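Local coordinates for protein CalS11 (Micromonospora echinospora, PDB 3TOS) that binds S-adenosyl-L-homocysteine and probably acts as an S-adenosylmethionine-dependent O-methyltransferase in calicheamicin biosynthesis, at residues G77-G81 against F130-Y136; I103-F109 against V161-V167; D191-K197 against W223-A229. Residues are numbered along the deposited sequence.

Interaction 1 (G77-G81 against F130-Y136). With SAH (S-adenosyl-L-homocysteine), chain O.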
loop_
_atom_site.group_PDB
_atom_site.type_symbol
_atom_site.label_atom_id
_atom_site.label_comp_id
_atom_site.label_asym_id
_atom_site.label_seq_id
_atom_site.Cartn_x
_atom_site.Cartn_y
_atom_site.Cartn_z
ATOM N N GLY B 77 -10.621 -36.317 -12.380
ATOM C CA GLY B 77 -11.297 -37.039 -11.269
ATOM C C GLY B 77 -12.575 -36.273 -10.970
ATOM O O GLY B 77 -12.567 -35.314 -10.187
ATOM N N VAL B 78 -13.684 -36.716 -11.577
ATOM C CA VAL B 78 -14.950 -35.971 -11.562
ATOM C C VAL B 78 -15.955 -36.637 -10.644
ATOM O O VAL B 78 -16.703 -35.940 -9.972
ATOM C CB VAL B 78 -15.510 -35.979 -13.012
ATOM C CG1 VAL B 78 -16.916 -35.371 -13.122
ATOM C CG2 VAL B 78 -14.533 -35.139 -13.904
ATOM N N ARG B 79 -16.012 -37.964 -10.622
ATOM C CA ARG B 79 -17.054 -38.703 -9.868
ATOM C C ARG B 79 -18.467 -38.256 -10.250
ATOM O O ARG B 79 -18.807 -38.371 -11.442
ATOM C CB ARG B 79 -16.829 -38.675 -8.336
ATOM C CG ARG B 79 -17.506 -39.882 -7.599
ATOM C CD ARG B 79 -17.363 -39.667 -6.116
ATOM N NE ARG B 79 -18.047 -40.707 -5.365
ATOM C CZ ARG B 79 -18.087 -40.790 -4.025
ATOM N NH1 ARG B 79 -17.554 -39.855 -3.265
ATOM N NH2 ARG B 79 -18.766 -41.782 -3.416
ATOM N N PHE B 80 -19.291 -37.768 -9.318
ATOM C CA PHE B 80 -20.658 -37.339 -9.704
ATOM C C PHE B 80 -20.670 -35.903 -10.289
ATOM O O PHE B 80 -21.712 -35.439 -10.781
ATOM C CB PHE B 80 -21.643 -37.402 -8.508
ATOM C CG PHE B 80 -21.831 -38.787 -7.975
ATOM C CD1 PHE B 80 -22.619 -39.679 -8.699
ATOM C CD2 PHE B 80 -21.281 -39.195 -6.770
ATOM C CE1 PHE B 80 -22.875 -40.950 -8.259
ATOM C CE2 PHE B 80 -21.520 -40.530 -6.278
ATOM C CZ PHE B 80 -22.299 -41.418 -7.071
ATOM N N GLY B 81 -19.546 -35.178 -10.197
ATOM C CA GLY B 81 -19.491 -33.875 -10.850
ATOM C C GLY B 81 -19.623 -32.695 -9.916
ATOM O O GLY B 81 -19.820 -31.583 -10.396
ATOM N N PHE B 130 -15.144 -45.574 -6.205
ATOM C CA PHE B 130 -15.666 -44.334 -6.750
ATOM C C PHE B 130 -16.437 -44.465 -8.079
ATOM O O PHE B 130 -16.773 -43.437 -8.694
ATOM C CB PHE B 130 -14.657 -43.171 -6.865
ATOM C CG PHE B 130 -14.018 -42.747 -5.581
ATOM C CD1 PHE B 130 -14.765 -42.234 -4.536
ATOM C CD2 PHE B 130 -12.643 -42.783 -5.466
ATOM C CE1 PHE B 130 -14.160 -41.845 -3.345
ATOM C CE2 PHE B 130 -12.017 -42.388 -4.298
ATOM C CZ PHE B 130 -12.790 -41.896 -3.222
ATOM N N ALA B 131 -16.707 -45.692 -8.534
ATOM C CA ALA B 131 -17.549 -45.913 -9.712
ATOM C C ALA B 131 -18.883 -45.151 -9.558
ATOM O O ALA B 131 -19.459 -45.112 -8.460
ATOM C CB ALA B 131 -17.866 -47.360 -9.894
ATOM N N VAL B 132 -19.378 -44.575 -10.657
ATOM C CA VAL B 132 -20.696 -44.030 -10.662
ATOM C C VAL B 132 -21.531 -44.895 -11.631
ATOM O O VAL B 132 -20.994 -45.690 -12.385
ATOM C CB VAL B 132 -20.677 -42.527 -11.058
ATOM C CG1 VAL B 132 -19.811 -41.743 -10.031
ATOM C CG2 VAL B 132 -20.110 -42.328 -12.442
ATOM N N PRO B 133 -22.864 -44.757 -11.584
ATOM C CA PRO B 133 -23.682 -45.729 -12.298
ATOM C C PRO B 133 -23.491 -45.735 -13.792
ATOM O O PRO B 133 -23.133 -44.679 -14.386
ATOM C CB PRO B 133 -25.099 -45.222 -12.010
ATOM C CG PRO B 133 -25.024 -44.564 -10.690
ATOM C CD PRO B 133 -23.660 -43.897 -10.670
ATOM N N GLY B 134 -23.752 -46.886 -14.419
ATOM C CA GLY B 134 -23.910 -46.904 -15.871
ATOM C C GLY B 134 -24.830 -45.833 -16.420
ATOM O O GLY B 134 -25.934 -45.634 -15.898
ATOM N N GLY B 135 -24.336 -45.098 -17.432
ATOM C CA GLY B 135 -25.105 -44.042 -18.020
ATOM C C GLY B 135 -24.933 -42.711 -17.312
ATOM O O GLY B 135 -25.537 -41.756 -17.728
ATOM N N TYR B 136 -24.147 -42.666 -16.237
ATOM C CA TYR B 136 -24.011 -41.424 -15.535
ATOM C C TYR B 136 -23.477 -40.183 -16.374
ATOM O O TYR B 136 -23.968 -39.082 -16.189
ATOM C CB TYR B 136 -23.193 -41.624 -14.212
ATOM C CG TYR B 136 -23.330 -40.396 -13.335
ATOM C CD1 TYR B 136 -24.472 -40.222 -12.538
ATOM C CD2 TYR B 136 -22.395 -39.352 -13.396
ATOM C CE1 TYR B 136 -24.638 -39.076 -11.751
ATOM C CE2 TYR B 136 -22.594 -38.175 -12.660
ATOM C CZ TYR B 136 -23.713 -38.050 -11.825
ATOM O OH TYR B 136 -23.891 -36.923 -11.082
HETATM N N SAH O . -13.842 -34.430 -7.816
HETATM C CA SAH O . -14.838 -35.395 -7.247
HETATM C CB SAH O . -14.189 -36.580 -6.552
HETATM C CG SAH O . -13.397 -37.470 -7.533
HETATM S SD SAH O . -13.100 -39.061 -6.789
HETATM C C SAH O . -15.665 -34.610 -6.232
HETATM O O SAH O . -16.623 -35.172 -5.617
HETATM O OXT SAH O . -15.499 -33.394 -6.074
HETATM C "C5'" SAH O . -11.685 -39.681 -7.713
HETATM C "C4'" SAH O . -11.973 -39.927 -9.233
HETATM O "O4'" SAH O . -10.723 -40.132 -9.907
HETATM C "C3'" SAH O . -12.777 -41.225 -9.401
HETATM O "O3'" SAH O . -14.066 -40.942 -10.000
HETATM C "C2'" SAH O . -11.864 -42.077 -10.266
HETATM O "O2'" SAH O . -12.539 -42.914 -11.228
HETATM C "C1'" SAH O . -10.986 -41.011 -10.963
HETATM N N9 SAH O . -9.699 -41.572 -11.441
HETATM C C8 SAH O . -8.682 -42.086 -10.699
HETATM N N7 SAH O . -7.752 -42.538 -11.579
HETATM C C5 SAH O . -8.170 -42.333 -12.845
HETATM C C6 SAH O . -7.615 -42.595 -14.178
HETATM N N6 SAH O . -6.438 -43.249 -14.307
HETATM N N1 SAH O . -8.364 -42.192 -15.235
HETATM C C2 SAH O . -9.561 -41.550 -15.081
HETATM N N3 SAH O . -10.165 -41.337 -13.891
HETATM C C4 SAH O . -9.443 -41.671 -12.763
HETATM O O HOH W 1 -19.035 -43.191 -6.192
#

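Interaction 2 (I103-F109 against V161-V167). With SAH (S-adenosyl-L-homocysteine), chain O.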
loop_
_atom_site.group_PDB
_atom_site.type_symbol
_atom_site.label_atom_id
_atom_site.label_comp_id
_atom_site.label_asym_id
_atom_site.label_seq_id
_atom_site.Cartn_x
_atom_site.Cartn_y
_atom_site.Cartn_z
ATOM N N ILE B 103 -14.879 -25.989 -19.766
ATOM C CA ILE B 103 -14.721 -26.834 -18.568
ATOM C C ILE B 103 -14.620 -28.258 -19.035
ATOM O O ILE B 103 -15.504 -28.738 -19.730
ATOM C CB ILE B 103 -15.952 -26.718 -17.617
ATOM C CG1 ILE B 103 -15.997 -25.302 -17.032
ATOM C CG2 ILE B 103 -15.841 -27.779 -16.488
ATOM C CD1 ILE B 103 -17.357 -24.944 -16.401
ATOM N N VAL B 104 -13.526 -28.939 -18.706
ATOM C CA VAL B 104 -13.261 -30.289 -19.249
ATOM C C VAL B 104 -13.069 -31.204 -18.057
ATOM O O VAL B 104 -12.181 -30.970 -17.220
ATOM C CB VAL B 104 -12.002 -30.352 -20.173
ATOM C CG1 VAL B 104 -11.969 -31.643 -20.883
ATOM C CG2 VAL B 104 -12.044 -29.156 -21.164
ATOM N N GLY B 105 -13.925 -32.213 -17.954
ATOM C CA GLY B 105 -13.838 -33.166 -16.842
ATOM C C GLY B 105 -13.438 -34.532 -17.345
ATOM O O GLY B 105 -14.021 -35.059 -18.259
ATOM N N PHE B 106 -12.396 -35.101 -16.755
ATOM C CA PHE B 106 -11.885 -36.413 -17.175
ATOM C C PHE B 106 -12.124 -37.432 -16.078
ATOM O O PHE B 106 -11.778 -37.197 -14.902
ATOM C CB PHE B 106 -10.342 -36.389 -17.432
ATOM C CG PHE B 106 -9.895 -35.449 -18.506
ATOM C CD1 PHE B 106 -9.715 -34.083 -18.240
ATOM C CD2 PHE B 106 -9.577 -35.931 -19.790
ATOM C CE1 PHE B 106 -9.253 -33.202 -19.273
ATOM C CE2 PHE B 106 -9.148 -35.044 -20.807
ATOM C CZ PHE B 106 -8.994 -33.699 -20.551
ATOM N N ASP B 107 -12.656 -38.597 -16.435
ATOM C CA ASP B 107 -12.788 -39.685 -15.471
ATOM C C ASP B 107 -13.030 -40.959 -16.266
ATOM O O ASP B 107 -13.499 -40.894 -17.415
ATOM C CB ASP B 107 -14.017 -39.421 -14.537
ATOM C CG ASP B 107 -13.902 -40.095 -13.205
ATOM O OD1 ASP B 107 -13.780 -41.355 -13.135
ATOM O OD2 ASP B 107 -13.950 -39.385 -12.201
ATOM N N THR B 108 -12.785 -42.122 -15.683
ATOM C CA THR B 108 -13.274 -43.369 -16.254
ATOM C C THR B 108 -14.793 -43.443 -16.110
ATOM O O THR B 108 -15.479 -44.058 -16.950
ATOM C CB THR B 108 -12.732 -44.587 -15.492
ATOM O OG1 THR B 108 -13.077 -44.421 -14.122
ATOM C CG2 THR B 108 -11.191 -44.724 -15.613
ATOM N N PHE B 109 -15.305 -42.792 -15.051
ATOM C CA PHE B 109 -16.694 -42.936 -14.565
ATOM C C PHE B 109 -16.999 -44.341 -14.125
ATOM O O PHE B 109 -18.139 -44.650 -13.824
ATOM C CB PHE B 109 -17.721 -42.341 -15.545
ATOM C CG PHE B 109 -17.532 -40.872 -15.760
ATOM C CD1 PHE B 109 -18.028 -39.963 -14.807
ATOM C CD2 PHE B 109 -16.829 -40.389 -16.894
ATOM C CE1 PHE B 109 -17.866 -38.584 -15.002
ATOM C CE2 PHE B 109 -16.669 -39.023 -17.107
ATOM C CZ PHE B 109 -17.153 -38.117 -16.142
ATOM N N VAL B 161 -17.194 -30.318 -21.462
ATOM C CA VAL B 161 -16.891 -31.544 -22.151
ATOM C C VAL B 161 -16.534 -32.586 -21.111
ATOM O O VAL B 161 -15.684 -32.357 -20.232
ATOM C CB VAL B 161 -15.669 -31.312 -23.052
ATOM C CG1 VAL B 161 -15.167 -32.631 -23.631
ATOM C CG2 VAL B 161 -16.057 -30.319 -24.158
ATOM N N LEU B 162 -17.189 -33.735 -21.167
ATOM C CA LEU B 162 -16.817 -34.861 -20.348
ATOM C C LEU B 162 -16.002 -35.835 -21.195
ATOM O O LEU B 162 -16.456 -36.289 -22.278
ATOM C CB LEU B 162 -18.078 -35.542 -19.842
ATOM C CG LEU B 162 -18.932 -34.628 -18.992
ATOM C CD1 LEU B 162 -20.188 -35.427 -18.546
ATOM C CD2 LEU B 162 -18.210 -34.032 -17.767
ATOM N N VAL B 163 -14.828 -36.178 -20.703
ATOM C CA VAL B 163 -13.956 -37.072 -21.469
ATOM C C VAL B 163 -13.846 -38.380 -20.711
ATOM O O VAL B 163 -13.311 -38.414 -19.597
ATOM C CB VAL B 163 -12.575 -36.464 -21.697
ATOM C CG1 VAL B 163 -11.720 -37.403 -22.543
ATOM C CG2 VAL B 163 -12.695 -35.096 -22.386
ATOM N N GLU B 164 -14.376 -39.438 -21.301
ATOM C CA GLU B 164 -14.474 -40.744 -20.568
ATOM C C GLU B 164 -13.315 -41.645 -20.913
ATOM O O GLU B 164 -13.031 -41.866 -22.117
ATOM C CB GLU B 164 -15.773 -41.474 -20.938
ATOM C CG GLU B 164 -17.005 -40.616 -20.728
ATOM C CD GLU B 164 -18.282 -41.329 -21.132
ATOM O OE1 GLU B 164 -18.446 -42.527 -20.737
ATOM O OE2 GLU B 164 -19.132 -40.661 -21.822
ATOM N N GLY B 165 -12.683 -42.185 -19.871
ATOM C CA GLY B 165 -11.620 -43.171 -20.005
ATOM C C GLY B 165 -10.456 -42.901 -19.066
ATOM O O GLY B 165 -10.526 -42.033 -18.180
ATOM N N ASP B 166 -9.370 -43.672 -19.236
ATOM C CA ASP B 166 -8.190 -43.525 -18.378
ATOM C C ASP B 166 -7.396 -42.317 -18.804
ATOM O O ASP B 166 -7.019 -42.215 -19.977
ATOM C CB ASP B 166 -7.381 -44.797 -18.552
ATOM C CG ASP B 166 -6.230 -44.885 -17.629
ATOM O OD1 ASP B 166 -5.675 -43.869 -17.180
ATOM O OD2 ASP B 166 -5.893 -46.016 -17.270
ATOM N N VAL B 167 -7.165 -41.379 -17.876
ATOM C CA VAL B 167 -6.430 -40.110 -18.172
ATOM C C VAL B 167 -5.077 -40.332 -18.783
ATOM O O VAL B 167 -4.570 -39.448 -19.507
ATOM C CB VAL B 167 -6.302 -39.140 -16.961
ATOM C CG1 VAL B 167 -7.703 -38.580 -16.539
ATOM C CG2 VAL B 167 -5.574 -39.792 -15.794
HETATM N N SAH O . -13.842 -34.430 -7.816
HETATM C CA SAH O . -14.838 -35.395 -7.247
HETATM C CB SAH O . -14.189 -36.580 -6.552
HETATM C CG SAH O . -13.397 -37.470 -7.533
HETATM S SD SAH O . -13.100 -39.061 -6.789
HETATM C C SAH O . -15.665 -34.610 -6.232
HETATM O O SAH O . -16.623 -35.172 -5.617
HETATM O OXT SAH O . -15.499 -33.394 -6.074
HETATM C "C5'" SAH O . -11.685 -39.681 -7.713
HETATM C "C4'" SAH O . -11.973 -39.927 -9.233
HETATM O "O4'" SAH O . -10.723 -40.132 -9.907
HETATM C "C3'" SAH O . -12.777 -41.225 -9.401
HETATM O "O3'" SAH O . -14.066 -40.942 -10.000
HETATM C "C2'" SAH O . -11.864 -42.077 -10.266
HETATM O "O2'" SAH O . -12.539 -42.914 -11.228
HETATM C "C1'" SAH O . -10.986 -41.011 -10.963
HETATM N N9 SAH O . -9.699 -41.572 -11.441
HETATM C C8 SAH O . -8.682 -42.086 -10.699
HETATM N N7 SAH O . -7.752 -42.538 -11.579
HETATM C C5 SAH O . -8.170 -42.333 -12.845
HETATM C C6 SAH O . -7.615 -42.595 -14.178
HETATM N N6 SAH O . -6.438 -43.249 -14.307
HETATM N N1 SAH O . -8.364 -42.192 -15.235
HETATM C C2 SAH O . -9.561 -41.550 -15.081
HETATM N N3 SAH O . -10.165 -41.337 -13.891
HETATM C C4 SAH O . -9.443 -41.671 -12.763
HETATM O O HOH W 2 -17.605 -44.280 -18.792
#

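Interaction 3 (D191-K197 against W223-A229). With SAH (S-adenosyl-L-homocysteine), chain O; GLU (glutamic acid), chain P.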
loop_
_atom_site.group_PDB
_atom_site.type_symbol
_atom_site.label_atom_id
_atom_site.label_comp_id
_atom_site.label_asym_id
_atom_site.label_seq_id
_atom_site.Cartn_x
_atom_site.Cartn_y
_atom_site.Cartn_z
ATOM N N ASP B 191 -6.450 -38.925 -6.887
ATOM C CA ASP B 191 -5.927 -39.691 -5.705
ATOM C C ASP B 191 -4.656 -40.494 -5.946
ATOM O O ASP B 191 -3.804 -40.554 -5.082
ATOM C CB ASP B 191 -7.004 -40.596 -5.057
ATOM C CG ASP B 191 -8.190 -39.791 -4.571
ATOM O OD1 ASP B 191 -7.960 -38.764 -3.877
ATOM O OD2 ASP B 191 -9.361 -40.138 -4.905
ATOM N N LEU B 192 -4.552 -41.131 -7.124
ATOM C CA LEU B 192 -3.560 -42.187 -7.373
ATOM C C LEU B 192 -2.310 -41.618 -8.008
ATOM O O LEU B 192 -2.367 -40.688 -8.857
ATOM C CB LEU B 192 -4.146 -43.219 -8.335
ATOM C CG LEU B 192 -5.458 -43.809 -7.814
ATOM C CD1 LEU B 192 -5.976 -44.770 -8.918
ATOM C CD2 LEU B 192 -5.153 -44.614 -6.506
ATOM N N TYR B 193 -1.179 -42.254 -7.665
ATOM C CA TYR B 193 0.135 -41.847 -8.158
ATOM C C TYR B 193 0.290 -41.865 -9.681
ATOM O O TYR B 193 0.647 -40.830 -10.269
ATOM C CB TYR B 193 1.168 -42.788 -7.521
ATOM C CG TYR B 193 2.508 -42.794 -8.218
ATOM C CD1 TYR B 193 3.281 -41.635 -8.267
ATOM C CD2 TYR B 193 3.011 -43.968 -8.762
ATOM C CE1 TYR B 193 4.487 -41.607 -8.909
ATOM C CE2 TYR B 193 4.238 -43.957 -9.465
ATOM C CZ TYR B 193 4.968 -42.760 -9.521
ATOM O OH TYR B 193 6.209 -42.701 -10.139
ATOM N N GLU B 194 0.038 -42.996 -10.319
ATOM C CA GLU B 194 0.393 -43.125 -11.777
ATOM C C GLU B 194 -0.354 -42.129 -12.684
ATOM O O GLU B 194 0.282 -41.466 -13.504
ATOM C CB GLU B 194 0.192 -44.571 -12.267
ATOM C CG GLU B 194 1.195 -45.506 -11.635
ATOM C CD GLU B 194 1.179 -46.877 -12.265
ATOM O OE1 GLU B 194 0.789 -46.994 -13.472
ATOM O OE2 GLU B 194 1.631 -47.839 -11.637
ATOM N N PRO B 195 -1.679 -42.036 -12.565
ATOM C CA PRO B 195 -2.343 -41.105 -13.468
ATOM C C PRO B 195 -2.011 -39.661 -13.125
ATOM O O PRO B 195 -1.957 -38.825 -14.030
ATOM C CB PRO B 195 -3.834 -41.403 -13.207
ATOM C CG PRO B 195 -3.896 -42.054 -11.897
ATOM C CD PRO B 195 -2.642 -42.890 -11.825
ATOM N N THR B 196 -1.809 -39.354 -11.843
ATOM C CA THR B 196 -1.379 -37.996 -11.491
ATOM C C THR B 196 -0.079 -37.621 -12.202
ATOM O O THR B 196 0.029 -36.509 -12.724
ATOM C CB THR B 196 -1.268 -37.807 -9.969
ATOM O OG1 THR B 196 -2.562 -38.083 -9.380
ATOM C CG2 THR B 196 -0.802 -36.378 -9.601
ATOM N N LYS B 197 0.910 -38.472 -12.081
ATOM C CA LYS B 197 2.200 -38.258 -12.721
ATOM C C LYS B 197 2.070 -38.076 -14.227
ATOM O O LYS B 197 2.644 -37.130 -14.778
ATOM C CB LYS B 197 3.136 -39.460 -12.429
ATOM C CG LYS B 197 4.576 -39.261 -13.026
ATOM C CD LYS B 197 5.448 -40.455 -12.617
ATOM C CE LYS B 197 6.923 -40.259 -13.005
ATOM N NZ LYS B 197 7.059 -40.442 -14.444
ATOM N N TRP B 223 -3.493 -40.941 0.877
ATOM C CA TRP B 223 -3.334 -40.881 -0.589
ATOM C C TRP B 223 -2.051 -40.160 -0.928
ATOM O O TRP B 223 -2.061 -38.988 -1.354
ATOM C CB TRP B 223 -4.506 -40.104 -1.255
ATOM C CG TRP B 223 -5.877 -40.685 -1.010
ATOM C CD1 TRP B 223 -6.883 -40.109 -0.292
ATOM C CD2 TRP B 223 -6.392 -41.918 -1.523
ATOM N NE1 TRP B 223 -8.007 -40.911 -0.327
ATOM C CE2 TRP B 223 -7.728 -42.032 -1.067
ATOM C CE3 TRP B 223 -5.854 -42.941 -2.320
ATOM C CZ2 TRP B 223 -8.539 -43.103 -1.393
ATOM C CZ3 TRP B 223 -6.683 -44.017 -2.647
ATOM C CH2 TRP B 223 -8.001 -44.094 -2.159
ATOM N N PRO B 224 -0.925 -40.842 -0.735
ATOM C CA PRO B 224 0.372 -40.195 -0.948
ATOM C C PRO B 224 0.725 -40.067 -2.453
ATOM O O PRO B 224 1.797 -39.521 -2.743
ATOM C CB PRO B 224 1.337 -41.144 -0.212
ATOM C CG PRO B 224 0.725 -42.524 -0.438
ATOM C CD PRO B 224 -0.804 -42.260 -0.332
ATOM N N GLY B 225 -0.142 -40.532 -3.373
ATOM C CA GLY B 225 0.254 -40.584 -4.784
ATOM C C GLY B 225 0.522 -39.226 -5.436
ATOM O O GLY B 225 1.426 -39.104 -6.257
ATOM N N GLU B 226 -0.293 -38.213 -5.104
ATOM C CA GLU B 226 -0.058 -36.857 -5.669
ATOM C C GLU B 226 1.298 -36.299 -5.244
ATOM O O GLU B 226 2.010 -35.678 -6.054
ATOM C CB GLU B 226 -1.211 -35.930 -5.296
ATOM C CG GLU B 226 -2.462 -36.261 -6.121
ATOM C CD GLU B 226 -3.716 -35.679 -5.548
ATOM O OE1 GLU B 226 -3.631 -34.827 -4.631
ATOM O OE2 GLU B 226 -4.800 -36.123 -5.977
ATOM N N ASN B 227 1.662 -36.519 -3.975
ATOM C CA ASN B 227 2.933 -36.038 -3.468
ATOM C C ASN B 227 4.092 -36.791 -4.154
ATOM O O ASN B 227 5.050 -36.167 -4.649
ATOM C CB ASN B 227 2.976 -36.225 -1.923
ATOM C CG ASN B 227 4.221 -35.648 -1.288
ATOM O OD1 ASN B 227 5.334 -35.892 -1.753
ATOM N ND2 ASN B 227 4.038 -34.825 -0.249
ATOM N N ILE B 228 3.991 -38.106 -4.213
ATOM C CA ILE B 228 5.038 -38.893 -4.848
ATOM C C ILE B 228 5.188 -38.479 -6.321
ATOM O O ILE B 228 6.326 -38.326 -6.815
ATOM C CB ILE B 228 4.747 -40.406 -4.766
ATOM C CG1 ILE B 228 4.793 -40.895 -3.296
ATOM C CG2 ILE B 228 5.819 -41.194 -5.538
ATOM C CD1 ILE B 228 3.987 -42.193 -3.084
ATOM N N ALA B 229 4.059 -38.225 -6.987
ATOM C CA ALA B 229 4.064 -37.765 -8.363
ATOM C C ALA B 229 4.770 -36.390 -8.490
ATOM O O ALA B 229 5.644 -36.189 -9.374
ATOM C CB ALA B 229 2.660 -37.695 -8.932
HETATM N N SAH O . -13.842 -34.430 -7.816
HETATM C CA SAH O . -14.838 -35.395 -7.247
HETATM C CB SAH O . -14.189 -36.580 -6.552
HETATM C CG SAH O . -13.397 -37.470 -7.533
HETATM S SD SAH O . -13.100 -39.061 -6.789
HETATM C C SAH O . -15.665 -34.610 -6.232
HETATM O O SAH O . -16.623 -35.172 -5.617
HETATM O OXT SAH O . -15.499 -33.394 -6.074
HETATM C "C5'" SAH O . -11.685 -39.681 -7.713
HETATM C "C4'" SAH O . -11.973 -39.927 -9.233
HETATM O "O4'" SAH O . -10.723 -40.132 -9.907
HETATM C "C3'" SAH O . -12.777 -41.225 -9.401
HETATM O "O3'" SAH O . -14.066 -40.942 -10.000
HETATM C "C2'" SAH O . -11.864 -42.077 -10.266
HETATM O "O2'" SAH O . -12.539 -42.914 -11.228
HETATM C "C1'" SAH O . -10.986 -41.011 -10.963
HETATM N N9 SAH O . -9.699 -41.572 -11.441
HETATM C C8 SAH O . -8.682 -42.086 -10.699
HETATM N N7 SAH O . -7.752 -42.538 -11.579
HETATM C C5 SAH O . -8.170 -42.333 -12.845
HETATM C C6 SAH O . -7.615 -42.595 -14.178
HETATM N N6 SAH O . -6.438 -43.249 -14.307
HETATM N N1 SAH O . -8.364 -42.192 -15.235
HETATM C C2 SAH O . -9.561 -41.550 -15.081
HETATM N N3 SAH O . -10.165 -41.337 -13.891
HETATM C C4 SAH O . -9.443 -41.671 -12.763
HETATM N N GLU P . -10.789 -36.428 -2.183
HETATM C CA GLU P . -12.201 -36.809 -1.816
HETATM C C GLU P . -12.681 -35.902 -0.681
HETATM O O GLU P . -11.928 -35.018 -0.231
HETATM C CB GLU P . -12.291 -38.302 -1.371
HETATM C CG GLU P . -11.434 -38.607 -0.117
HETATM C CD GLU P . -11.442 -40.087 0.291
HETATM O OE1 GLU P . -12.388 -40.831 -0.074
HETATM O OE2 GLU P . -10.556 -40.474 1.067
HETATM O OXT GLU P . -13.802 -36.028 -0.153
HETATM O O HOH W 3 -2.351 -42.387 -3.556
HETATM O O HOH W 4 -2.953 -38.226 -3.827
HETATM O O HOH W 5 -4.637 -36.283 -8.751
#

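Interaction 1 (G77-G81 against F130-Y136)
F130 opens the second segment at the bound cofactor product: one face of its ring lies against the SAH sulfur SD, and F130 CB is 3.7 Å from SAH C3'. Its edge meets the guanidinium of R79, with R79 CZ 3.7 Å from F130 CD1. A131 turns its side chain away: water 1 donates to A131 O (3.0 Å) and accepts from R79 NE (2.8 Å), tying the extended arginine to the loop. V132 points into the contact, its CG1 sitting 3.8 Å from the centroid of the F80 ring as a CH-pi contact and 3.7 Å from R79 C. P133 CD touches F80 CE1 at 3.9 Å, then starts a type II turn through G134 and G135 that is closed by Y136 N to P133 O (2.9 Å). Y136 OH donates to F80 O (2.7 Å), and the Y136 ring face receives the edge of F80 in a T-shaped pair, centroids 5.3 Å apart. The loop after strand 72-76, with G77, G81 and a type II' turn from V78 to G81, is consistent with the glycine-rich cofactor loop of Rossmann-like methyltransferases; G77 O accepts from SAH N at 2.8 Å. P34, I35 and P36 of a second subunit pack outside. The contact joins this loop, which leads into helix 82-94, to the end of the connection from strand 103-107 to helix 136-148.

Interaction 2 (I103-F109 against V161-V167)
D107 binds the ribose of SAH with both carboxylate oxygens: SAH O2' donates to D107 OD1 (2.8 Å) and SAH O3' to D107 OD2 (2.7 Å). Across the contact, SAH N6 donates to D166 OD1 (3.0 Å) and V167 N to SAH N1 (3.0 Å), so the second segment reads the adenine edge; D166 OD2 forms a salt bridge with R168. D107 OD1 also accepts from F109 N (2.8 Å), an Asx turn, while OD2 takes bonds from V78 N and R79 N of the neighbouring loop. Behind these ends run five backbone bonds between parallel strands 103-107 and 161-164, their axes 4.7 Å apart at closest and 20° from parallel: V161 N to I103 O (2.9 Å), G105 N to V161 O (2.9 Å), V163 N to G105 O (2.8 Å), D107 N to V163 O (3.2 Å) and, just past the second strand, G165 N to D107 O (2.9 Å). Water 2 donates to T108 O and E164 OE1, both at 2.8 Å. On the face carrying V104, F106, V161 and V163, V104 CG1 touches V163 CG2 (3.8 Å), F106 CD2 meets V163 CB (3.6 Å) and F106 CB meets V167 CG1 (3.5 Å); helix 167-177 packs there. L162, on the other face with G105, packs against helices 82-94 and 136-148. As in other Rossmann-like methyltransferases, an acidic residue ending the second strand holds the ribose hydroxyls; the apolar, backbone-paired strands carry at their C-terminal side D107 for the sugar and the turn D166-V167 for the base.

Interaction 3 (D191-K197 against W223-A229)
D191 lies over W223: D191 CB is 4.0 Å from the centroid of the indole six-membered ring, 22° off its normal, a CH-pi contact. At its edge the indole meets the bound glutamic acid, W223 NE1 donating to GLU OE2 (2.9 Å). D191 N makes a weak hydrogen bond to E226 OE2 (3.4 Å), whereas D191 O receives water 3 (2.8 Å), which accepts from G225 N (2.9 Å). Water 4 lies 2.8 Å from D191 O and 2.7 Å from W223 O, and accepts from E226 N (3.0 Å). L192, the N-cap of its helix, reaches W223 CZ3 with CD2 (4.2 Å) and SAH N7 with CD1 (3.9 Å). The two helices follow the adjacent parallel strands 183-188 and 211-215 of the Rossmann-like sheet, and their first turns cross at -46° with axes 8.0 Å apart. Y193 comes closest to G225, CA to CA 3.6 Å; a CB on G225 would clash with Y193 N, so the glycine permits this approach, which includes a CA-H...O contact from Y193 CA to G225 O (3.6 Å). Further out, Y193 CE1 touches I228 CG2 (3.6 Å). P195 instead lines the SAH pocket, its CB 3.4 Å from SAH N6. T196 OG1 donates to L192 O (2.7 Å) and shares water 5 with E226 OE2, 2.8 Å to each; E226 OE1 accepts from E217 N. T196 CG2 meets A229 CB at 3.8 Å, and K197 CB approaches the same A229 CB at 3.9 Å while its NZ pairs with E201.

All three contacts touch the same SAH from different directions. Interactions 1 and 2 interlock: their segments alternate along the chain, and V78 N reaches D107 OD2 (2.8 Å) while G77 N reaches F106 O (2.9 Å), joining the loop after strand 72-76 to strand 103-107. Interaction 3 follows in series along the chain, meeting interaction 1 through F130 CE2 and D191 OD2 (3.5 Å) and interaction 2 through V167 CG2 and P195 CB (3.5 Å). Interactions 1 and 3 are buried, interaction 2 only partly, since strand 160-164 ends the sheet within this chain. Strand pairing dominates interaction 2, aromatic loop packing interaction 1, and water-bridged helix packing interaction 3.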